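Cyanuric acid amidohydrolase (Azorhizobium caulinodans, PDB 4NQ3) catalyses the hydrolytic opening of the s-triazine ring of cyanuric acid, giving carbon dioxide and carboxybiuret, which decarboxylates spontaneously to biuret. Local coordinates at residues N44-N48 with T180-M184; G80-G84 with R311-A315; K156-L160 with S183-R188; S220-C225 with E337-P341. All blocks are in the same frame, centred on the assembly; numbering follows the deposited sequence.

The contacts join three repeating units, each built on a four-stranded mixed sheet, around bound barbituric acid. Interaction 1 joins the first unit to the second, interaction 2 the first to the third and interaction 4 the second to the third; interaction 3 lies within the second. Interactions 1 and 3, centres about 8 Å apart, share S183 and M184 of helix 180-199. Interactions 3 and 4 reach neighbouring strands, 150-157 and 223-227, and meet through R188 and E337. Interactions 1 and 2 cross along the chain and touch at N44 and R314; 2 and 4 have centres about 18 Å apart. Interactions 1 to 3 thus bring all three units to one substrate pocket; interaction 4 carries magnesium.

Interaction 1: residues N44-N48 with T180-M184; sequences NGCVN and TLKSM. With BR8 (barbituric acid), chain C.
The loop N44-N48 folds around the side chain of N44 and offers V47 to the T180-M184 segment of helix 180-199. N44 takes chi1 p (61°), so that its OD1 accepts from C46 N at 2.8 Å, an Asx turn, while its ND2 donates to N48 OD1 at 3.0 Å; N48 is also p (59°). G45 has positive phi (71/13), and C46 follows at -117/-136. The closest backbone approach is V47 CA to L181 CA, 6.2 Å. V47, chi1 t (175°), sends CG2 to within 3.6 Å of T180 OG1 and 3.3 Å of M184 CE. The selenomethionine M184, chi1 m (-64°), chi2 t (-167°) and chi3 -94°, between wells, reaches across so that its CE also lies 3.4 Å from C46 CB, with C46 in rotamer m. No hydrogen bond joins the segments; the contact is mostly van der Waals, between V47, C46 and M184 CE, and buries 214 Å². On the helix, S183 (chi1 75°) turns its OG back to T180 O at 2.6 Å, and T180 OG1 bonds to L302 O of the second subunit. G45 O lies 3.3 Å from C2 of barbituric acid, so the turn also lines the ligand pocket. The loop runs from strand 34-41 of the first repeat into helix 51-67, whose R52 bonds to C46 O; T310 of helix 309-325 touches C46, and helix 180-199 of the second repeat packs against V47.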
# COMPACT_ATOMS: atom_id res chain seq x y z
N ASN A 44 -6.33 -1.96 8.42
CA ASN A 44 -5.22 -1.02 8.26
C ASN A 44 -5.24 0.09 9.29
O ASN A 44 -4.32 0.91 9.34
CB ASN A 44 -5.17 -0.44 6.84
CG ASN A 44 -6.40 0.35 6.47
OD1 ASN A 44 -7.20 0.75 7.31
ND2 ASN A 44 -6.55 0.60 5.17
N GLY A 45 -6.29 0.10 10.11
CA GLY A 45 -6.44 1.08 11.16
C GLY A 45 -6.76 2.48 10.67
O GLY A 45 -6.68 3.43 11.44
N CYS A 46 -7.13 2.64 9.41
CA CYS A 46 -7.40 3.99 8.92
C CYS A 46 -8.85 4.14 8.49
O CYS A 46 -9.76 3.70 9.22
CB CYS A 46 -6.43 4.35 7.80
SG CYS A 46 -4.68 4.28 8.38
N VAL A 47 -9.12 4.77 7.35
CA VAL A 47 -10.51 5.06 7.07
C VAL A 47 -11.26 3.81 6.65
O VAL A 47 -12.27 3.45 7.26
CB VAL A 47 -10.69 6.13 6.00
CG1 VAL A 47 -12.17 6.26 5.70
CG2 VAL A 47 -10.13 7.45 6.47
N ASN A 48 -10.79 3.16 5.58
CA ASN A 48 -11.41 1.96 5.03
C ASN A 48 -10.90 0.69 5.69
O ASN A 48 -10.30 -0.17 5.06
CB ASN A 48 -11.14 1.89 3.54
CG ASN A 48 -9.65 1.86 3.21
OD1 ASN A 48 -8.80 2.27 4.01
ND2 ASN A 48 -9.33 1.44 2.00
N THR A 180 -10.50 12.71 4.57
CA THR A 180 -11.08 11.73 5.47
C THR A 180 -10.02 11.25 6.46
O THR A 180 -10.31 11.05 7.63
CB THR A 180 -11.73 10.54 4.70
OG1 THR A 180 -10.74 9.86 3.91
CG2 THR A 180 -12.85 11.03 3.78
N LEU A 181 -8.78 11.10 6.03
CA LEU A 181 -7.75 10.63 6.96
C LEU A 181 -7.47 11.74 7.97
O LEU A 181 -7.19 11.46 9.14
CB LEU A 181 -6.47 10.22 6.21
CG LEU A 181 -5.19 9.89 7.00
CD1 LEU A 181 -5.45 8.80 7.96
CD2 LEU A 181 -4.06 9.47 6.10
N LYS A 182 -7.57 13.00 7.54
CA LYS A 182 -7.39 14.12 8.46
C LYS A 182 -8.52 14.13 9.50
O LYS A 182 -8.30 14.43 10.68
CB LYS A 182 -7.32 15.42 7.67
CG LYS A 182 -7.30 16.70 8.50
CD LYS A 182 -5.99 16.92 9.24
CE LYS A 182 -5.88 18.38 9.75
NZ LYS A 182 -4.67 18.63 10.62
N SER A 183 -9.73 13.78 9.08
CA SER A 183 -10.86 13.80 10.00
C SER A 183 -10.62 12.86 11.19
O SER A 183 -11.11 13.11 12.30
CB SER A 183 -12.17 13.42 9.30
OG SER A 183 -12.23 12.04 9.03
N MSE A 184 -9.84 11.79 10.98
CA MSE A 184 -9.54 10.86 12.07
C MSE A 184 -8.65 11.55 13.10
O MSE A 184 -8.82 11.35 14.32
CB MSE A 184 -8.84 9.60 11.56
CG MSE A 184 -9.69 8.77 10.64
SE MSE A 184 -8.87 7.03 10.40
CE MSE A 184 -7.84 7.33 8.80
N1 BR8 C . -8.18 3.91 14.54
C2 BR8 C . -7.79 2.61 14.46
O2 BR8 C . -8.56 1.82 13.96
N3 BR8 C . -6.57 2.23 14.92
C4 BR8 C . -5.66 3.15 15.49
O4 BR8 C . -4.56 2.76 15.88
C5 BR8 C . -5.99 4.63 15.68
C6 BR8 C . -7.37 4.89 15.11
O8 BR8 C . -7.82 6.02 15.13

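Interaction 2: residues G80-G84 with R311-A315; sequences GGTEG and RHARA. With BR8 (barbituric acid), chain C.
A buried salt-bridge network ties the loop after strand 75-80, in the first repeating unit, to helix 309-325 of the third. E83 (chi1 m, chi2 p) points its carboxylate at two arginines one helical turn apart. R314, with chi1 -85°, chi2 t and chi3 m, meets it side-on: NE donates to E83 OE1 and NH2 to E83 OE2, both at 2.8 Å. R311 NH1 adds a 2.5 Å bond to the same E83 OE2. The backbones come closest where E83 CA lies 4.7 Å from A315 CA, with E83 CB 3.5 Å from A315 CB. G81 (phi/psi 96/95) lays its CA over one face of the R314 guanidinium, where a side chain would collide with NE. Held this way, R314 NH1 donates to O4 of barbituric acid at 2.8 Å, while G80 N gives to ligand O2 and G80 O accepts from ligand N3, each at 2.9 Å. The carboxylate-oriented arginine and the strand-end backbone paired with the ring, R314 and G80, are substrate-binding residues of this enzyme's threefold-symmetric active site.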
# COMPACT_ATOMS: atom_id res chain seq x y z
N GLY A 80 -8.06 -0.83 14.91
CA GLY A 80 -7.45 -1.56 13.82
C GLY A 80 -5.97 -1.26 13.71
O GLY A 80 -5.45 -0.34 14.35
N GLY A 81 -5.28 -2.03 12.89
CA GLY A 81 -3.87 -1.79 12.63
C GLY A 81 -2.97 -2.63 13.52
O GLY A 81 -2.68 -2.24 14.66
N THR A 82 -2.52 -3.78 13.01
CA THR A 82 -1.61 -4.63 13.77
C THR A 82 -0.36 -4.89 12.94
O THR A 82 -0.09 -6.01 12.51
CB THR A 82 -2.28 -5.97 14.17
OG1 THR A 82 -2.48 -6.77 13.01
CG2 THR A 82 -3.62 -5.73 14.85
N GLU A 83 0.45 -3.84 12.77
CA GLU A 83 1.61 -3.89 11.90
C GLU A 83 2.77 -4.53 12.63
O GLU A 83 2.68 -4.81 13.83
CB GLU A 83 1.99 -2.49 11.42
CG GLU A 83 0.94 -1.84 10.50
CD GLU A 83 -0.26 -1.24 11.26
OE1 GLU A 83 -0.27 -1.28 12.52
OE2 GLU A 83 -1.19 -0.70 10.60
N GLY A 84 3.86 -4.77 11.92
CA GLY A 84 4.99 -5.42 12.54
C GLY A 84 4.55 -6.76 13.08
O GLY A 84 3.82 -7.50 12.42
N ARG A 311 0.25 3.98 10.51
CA ARG A 311 0.65 2.62 10.20
C ARG A 311 2.13 2.39 10.56
O ARG A 311 2.47 1.39 11.21
CB ARG A 311 0.38 2.33 8.73
CG ARG A 311 -0.17 0.97 8.43
CD ARG A 311 -1.47 1.09 7.66
NE ARG A 311 -1.68 -0.04 6.74
CZ ARG A 311 -1.61 -1.33 7.08
NH1 ARG A 311 -1.30 -1.70 8.31
NH2 ARG A 311 -1.83 -2.26 6.16
N HIS A 312 2.99 3.35 10.17
CA HIS A 312 4.40 3.33 10.57
C HIS A 312 4.53 3.39 12.09
O HIS A 312 5.06 2.48 12.71
CB HIS A 312 5.18 4.51 9.96
CG HIS A 312 5.51 4.36 8.51
ND1 HIS A 312 6.52 3.53 8.05
CD2 HIS A 312 4.98 4.94 7.41
CE1 HIS A 312 6.58 3.59 6.74
NE2 HIS A 312 5.66 4.45 6.32
N ALA A 313 3.98 4.46 12.68
CA ALA A 313 4.12 4.72 14.11
C ALA A 313 3.78 3.50 14.94
O ALA A 313 4.51 3.14 15.87
CB ALA A 313 3.25 5.90 14.53
N ARG A 314 2.67 2.84 14.58
CA ARG A 314 2.23 1.66 15.31
C ARG A 314 3.28 0.55 15.24
O ARG A 314 3.73 0.07 16.28
CB ARG A 314 0.90 1.14 14.77
CG ARG A 314 -0.35 1.79 15.35
CD ARG A 314 -1.60 0.97 14.96
NE ARG A 314 -1.76 0.89 13.52
CZ ARG A 314 -2.51 1.73 12.82
NH1 ARG A 314 -3.20 2.68 13.46
NH2 ARG A 314 -2.59 1.61 11.50
N ALA A 315 3.64 0.13 14.03
CA ALA A 315 4.67 -0.90 13.86
C ALA A 315 5.93 -0.56 14.67
O ALA A 315 6.48 -1.42 15.35
CB ALA A 315 5.02 -1.08 12.39
N1 BR8 C . -8.18 3.91 14.54
C2 BR8 C . -7.79 2.61 14.46
O2 BR8 C . -8.56 1.82 13.96
N3 BR8 C . -6.57 2.23 14.92
C4 BR8 C . -5.66 3.15 15.49
O4 BR8 C . -4.56 2.76 15.88
C5 BR8 C . -5.99 4.63 15.68
C6 BR8 C . -7.37 4.89 15.11
O8 BR8 C . -7.82 6.02 15.13

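Interaction 3: residues K156-L160 with S183-R188. With BR8 (barbituric acid), chain C.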
# COMPACT_ATOMS: atom_id res chain seq x y z
N LYS A 156 -13.47 5.78 21.80
CA LYS A 156 -13.69 5.40 20.42
C LYS A 156 -14.49 6.51 19.78
O LYS A 156 -15.57 6.84 20.26
CB LYS A 156 -14.43 4.08 20.33
CG LYS A 156 -14.53 3.54 18.92
CD LYS A 156 -13.22 3.00 18.51
CE LYS A 156 -13.02 3.07 17.01
NZ LYS A 156 -11.62 2.68 16.63
N CYS A 157 -13.96 7.12 18.72
CA CYS A 157 -14.66 8.26 18.12
C CYS A 157 -14.88 8.07 16.63
O CYS A 157 -14.20 7.26 16.00
CB CYS A 157 -13.87 9.55 18.35
SG CYS A 157 -12.16 9.39 17.74
N PRO A 158 -15.78 8.85 16.04
CA PRO A 158 -16.16 8.67 14.64
C PRO A 158 -15.17 9.31 13.70
O PRO A 158 -14.11 9.74 14.17
CB PRO A 158 -17.53 9.37 14.56
CG PRO A 158 -17.48 10.39 15.61
CD PRO A 158 -16.67 9.81 16.73
N LEU A 159 -15.47 9.31 12.40
CA LEU A 159 -14.64 9.98 11.40
C LEU A 159 -15.53 10.41 10.25
O LEU A 159 -16.72 10.11 10.25
CB LEU A 159 -13.51 9.07 10.91
CG LEU A 159 -13.92 7.71 10.30
CD1 LEU A 159 -14.50 7.87 8.90
CD2 LEU A 159 -12.75 6.77 10.28
N LEU A 160 -14.95 11.06 9.25
CA LEU A 160 -15.70 11.47 8.07
C LEU A 160 -15.29 10.72 6.80
O LEU A 160 -14.11 10.48 6.54
CB LEU A 160 -15.54 12.98 7.84
CG LEU A 160 -16.01 13.88 8.97
CD1 LEU A 160 -15.82 15.33 8.59
CD2 LEU A 160 -17.47 13.61 9.29
N SER A 183 -9.73 13.78 9.08
CA SER A 183 -10.86 13.80 10.00
C SER A 183 -10.62 12.86 11.19
O SER A 183 -11.11 13.11 12.30
CB SER A 183 -12.17 13.42 9.30
OG SER A 183 -12.23 12.04 9.03
N MSE A 184 -9.84 11.79 10.98
CA MSE A 184 -9.54 10.86 12.07
C MSE A 184 -8.65 11.55 13.10
O MSE A 184 -8.82 11.35 14.32
CB MSE A 184 -8.84 9.60 11.56
CG MSE A 184 -9.69 8.77 10.64
SE MSE A 184 -8.87 7.03 10.40
CE MSE A 184 -7.84 7.33 8.80
N GLY A 185 -7.71 12.35 12.62
CA GLY A 185 -6.85 13.07 13.53
C GLY A 185 -7.65 14.11 14.32
O GLY A 185 -7.49 14.22 15.54
N LEU A 186 -8.52 14.86 13.63
CA LEU A 186 -9.32 15.90 14.27
C LEU A 186 -10.22 15.25 15.32
O LEU A 186 -10.38 15.74 16.45
CB LEU A 186 -10.17 16.68 13.24
CG LEU A 186 -9.31 17.60 12.36
CD1 LEU A 186 -10.05 18.24 11.24
CD2 LEU A 186 -8.71 18.61 13.24
N SER A 187 -10.83 14.13 14.95
CA SER A 187 -11.73 13.48 15.87
C SER A 187 -10.97 12.96 17.11
O SER A 187 -11.46 13.12 18.24
CB SER A 187 -12.50 12.36 15.19
OG SER A 187 -13.37 11.77 16.15
N ARG A 188 -9.80 12.35 16.90
CA ARG A 188 -9.00 11.90 18.03
C ARG A 188 -8.61 13.11 18.88
O ARG A 188 -8.69 13.07 20.11
CB ARG A 188 -7.74 11.15 17.58
CG ARG A 188 -7.93 9.75 17.01
CD ARG A 188 -6.58 9.07 16.72
NE ARG A 188 -5.84 9.84 15.73
CZ ARG A 188 -5.69 9.48 14.45
NH1 ARG A 188 -6.22 8.34 14.02
NH2 ARG A 188 -5.01 10.25 13.61
N1 BR8 C . -8.18 3.91 14.54
C2 BR8 C . -7.79 2.61 14.46
O2 BR8 C . -8.56 1.82 13.96
N3 BR8 C . -6.57 2.23 14.92
C4 BR8 C . -5.66 3.15 15.49
O4 BR8 C . -4.56 2.76 15.88
C5 BR8 C . -5.99 4.63 15.68
C6 BR8 C . -7.37 4.89 15.11
O8 BR8 C . -7.82 6.02 15.13
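In the beta-alpha-beta crossover of the second repeating unit, the end of strand 150-157 and the loop after it lie along helix 180-199, and two serines one turn apart on the helix satisfy the loop backbone. S187 OG donates to P158 O at 2.9 Å and also pairs with Q127 of helix 125-141. S183 OG accepts from L160 N, again at 2.9 Å, and gives its own proton to T180 O. P158 O has a second partner, S227 OG, from the neighbouring strand 223-227. The helix backbone is satisfied internally, with S187 N on S183 O and R188 N on M184 O, both 2.9 Å. Beside the polar links, L159 CD2 packs on M184 CG at 3.7 Å. K156, a catalytic residue, makes no contact with the helix segment; its NZ bonds to OG of the nucleophile S226 and to M78 O. R188 NE forms a salt bridge with E337 of the third unit, whereas R188 NH1 donates to O8 of barbituric acid at 3.0 Å.

Interaction 4: residues S220-C225 with E337-P341; sequences SARASC and EHQGP. With MG (magnesium ion), chain K.
A glutamine does two jobs here: Q339 binds magnesium through its backbone oxygen while its side chain accepts a hydrogen bond from a strand of another repeating unit. Q339 takes chi1 m (-53°), chi2 t (159°) and chi3 62°, which carries OE1 to within 2.8 Å of C225 N, on strand 223-227, for a nearly straight hydrogen bond; NE2 turns back to E337 O at 3.1 Å. At the other end S220 and Q339 form a single beta bridge, CA to CA 5.3 Å: S220 N donates to H338 O at 3.0 Å, and G340 N to S220 O at 2.9 Å. The loop 337-341 kinks through positive phi at H338 (60/18) and at G340 (79/176), where any CB would strike P341 CD. S220, chi1 t (158°), uses OG to accept from R222 N at 2.7 Å and A223 N at 2.9 Å, an ST motif leading into the strand; E201 also bonds to this OG. A223 CB packs 4.0 Å from Q339 CG, between the S220 bridge and the C225-Q339 hydrogen bond. Q339 O and P341 O lie 2.4 and 2.5 Å from the magnesium ion, and G344 O is a further ligand. Because these three ligands are carbonyl oxygens, this part of the site probably depends on backbone shape, and the S220 and C225 bonds may couple it to the strand that carries nucleophile S226.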
# COMPACT_ATOMS: atom_id res chain seq x y z
N SER A 220 -3.28 15.84 27.03
CA SER A 220 -3.56 15.03 28.21
C SER A 220 -2.53 13.91 28.34
O SER A 220 -2.10 13.32 27.34
CB SER A 220 -4.96 14.42 28.13
OG SER A 220 -5.04 13.28 28.96
N ALA A 221 -2.15 13.61 29.57
CA ALA A 221 -1.27 12.47 29.82
C ALA A 221 -2.07 11.17 29.92
O ALA A 221 -1.50 10.10 30.16
CB ALA A 221 -0.46 12.70 31.09
N ARG A 222 -3.38 11.24 29.75
CA ARG A 222 -4.16 10.05 29.98
C ARG A 222 -5.10 9.69 28.85
O ARG A 222 -5.64 8.57 28.80
CB ARG A 222 -4.92 10.22 31.29
CG ARG A 222 -4.01 9.80 32.43
CD ARG A 222 -4.35 10.43 33.74
NE ARG A 222 -4.13 11.86 33.73
CZ ARG A 222 -4.59 12.66 34.67
NH1 ARG A 222 -5.26 12.15 35.69
NH2 ARG A 222 -4.39 13.97 34.61
N ALA A 223 -5.26 10.61 27.90
CA ALA A 223 -6.13 10.40 26.76
C ALA A 223 -5.60 9.31 25.83
O ALA A 223 -4.41 9.29 25.50
CB ALA A 223 -6.33 11.71 25.98
N SER A 224 -6.48 8.40 25.42
CA SER A 224 -6.15 7.49 24.34
C SER A 224 -7.33 7.37 23.37
O SER A 224 -8.34 6.77 23.69
CB SER A 224 -5.76 6.13 24.88
OG SER A 224 -5.62 5.21 23.82
N CYS A 225 -7.22 7.97 22.19
CA CYS A 225 -8.35 8.02 21.28
C CYS A 225 -8.13 7.24 20.00
O CYS A 225 -7.06 7.27 19.41
CB CYS A 225 -8.64 9.47 20.95
SG CYS A 225 -8.88 10.34 22.49
N GLU A 337 -2.79 12.92 18.61
CA GLU A 337 -3.21 14.33 18.66
C GLU A 337 -3.66 14.71 20.07
O GLU A 337 -4.65 14.19 20.58
CB GLU A 337 -4.34 14.58 17.67
CG GLU A 337 -3.95 14.42 16.21
CD GLU A 337 -4.05 12.97 15.72
OE1 GLU A 337 -4.38 12.08 16.54
OE2 GLU A 337 -3.80 12.74 14.50
N HIS A 338 -2.92 15.61 20.71
CA HIS A 338 -3.22 16.02 22.09
C HIS A 338 -3.19 14.88 23.08
O HIS A 338 -3.74 14.99 24.18
CB HIS A 338 -4.59 16.71 22.15
CG HIS A 338 -4.70 17.87 21.23
ND1 HIS A 338 -4.07 19.07 21.46
CD2 HIS A 338 -5.35 18.01 20.04
CE1 HIS A 338 -4.33 19.90 20.47
NE2 HIS A 338 -5.11 19.29 19.60
N GLN A 339 -2.54 13.78 22.69
CA GLN A 339 -2.36 12.65 23.58
C GLN A 339 -0.89 12.51 23.90
O GLN A 339 -0.14 11.88 23.17
CB GLN A 339 -2.93 11.39 22.95
CG GLN A 339 -4.36 11.62 22.51
CD GLN A 339 -4.82 10.64 21.45
OE1 GLN A 339 -4.87 9.43 21.67
NE2 GLN A 339 -5.14 11.17 20.28
N GLY A 340 -0.45 13.15 24.97
CA GLY A 340 0.98 13.25 25.20
C GLY A 340 1.50 14.35 24.30
O GLY A 340 0.75 14.91 23.51
N PRO A 341 2.79 14.67 24.43
CA PRO A 341 3.51 15.66 23.62
C PRO A 341 3.56 15.31 22.14
O PRO A 341 3.30 14.17 21.78
CB PRO A 341 4.91 15.61 24.20
CG PRO A 341 5.03 14.22 24.77
CD PRO A 341 3.67 13.96 25.36
MG MG K . 1.18 12.85 21.43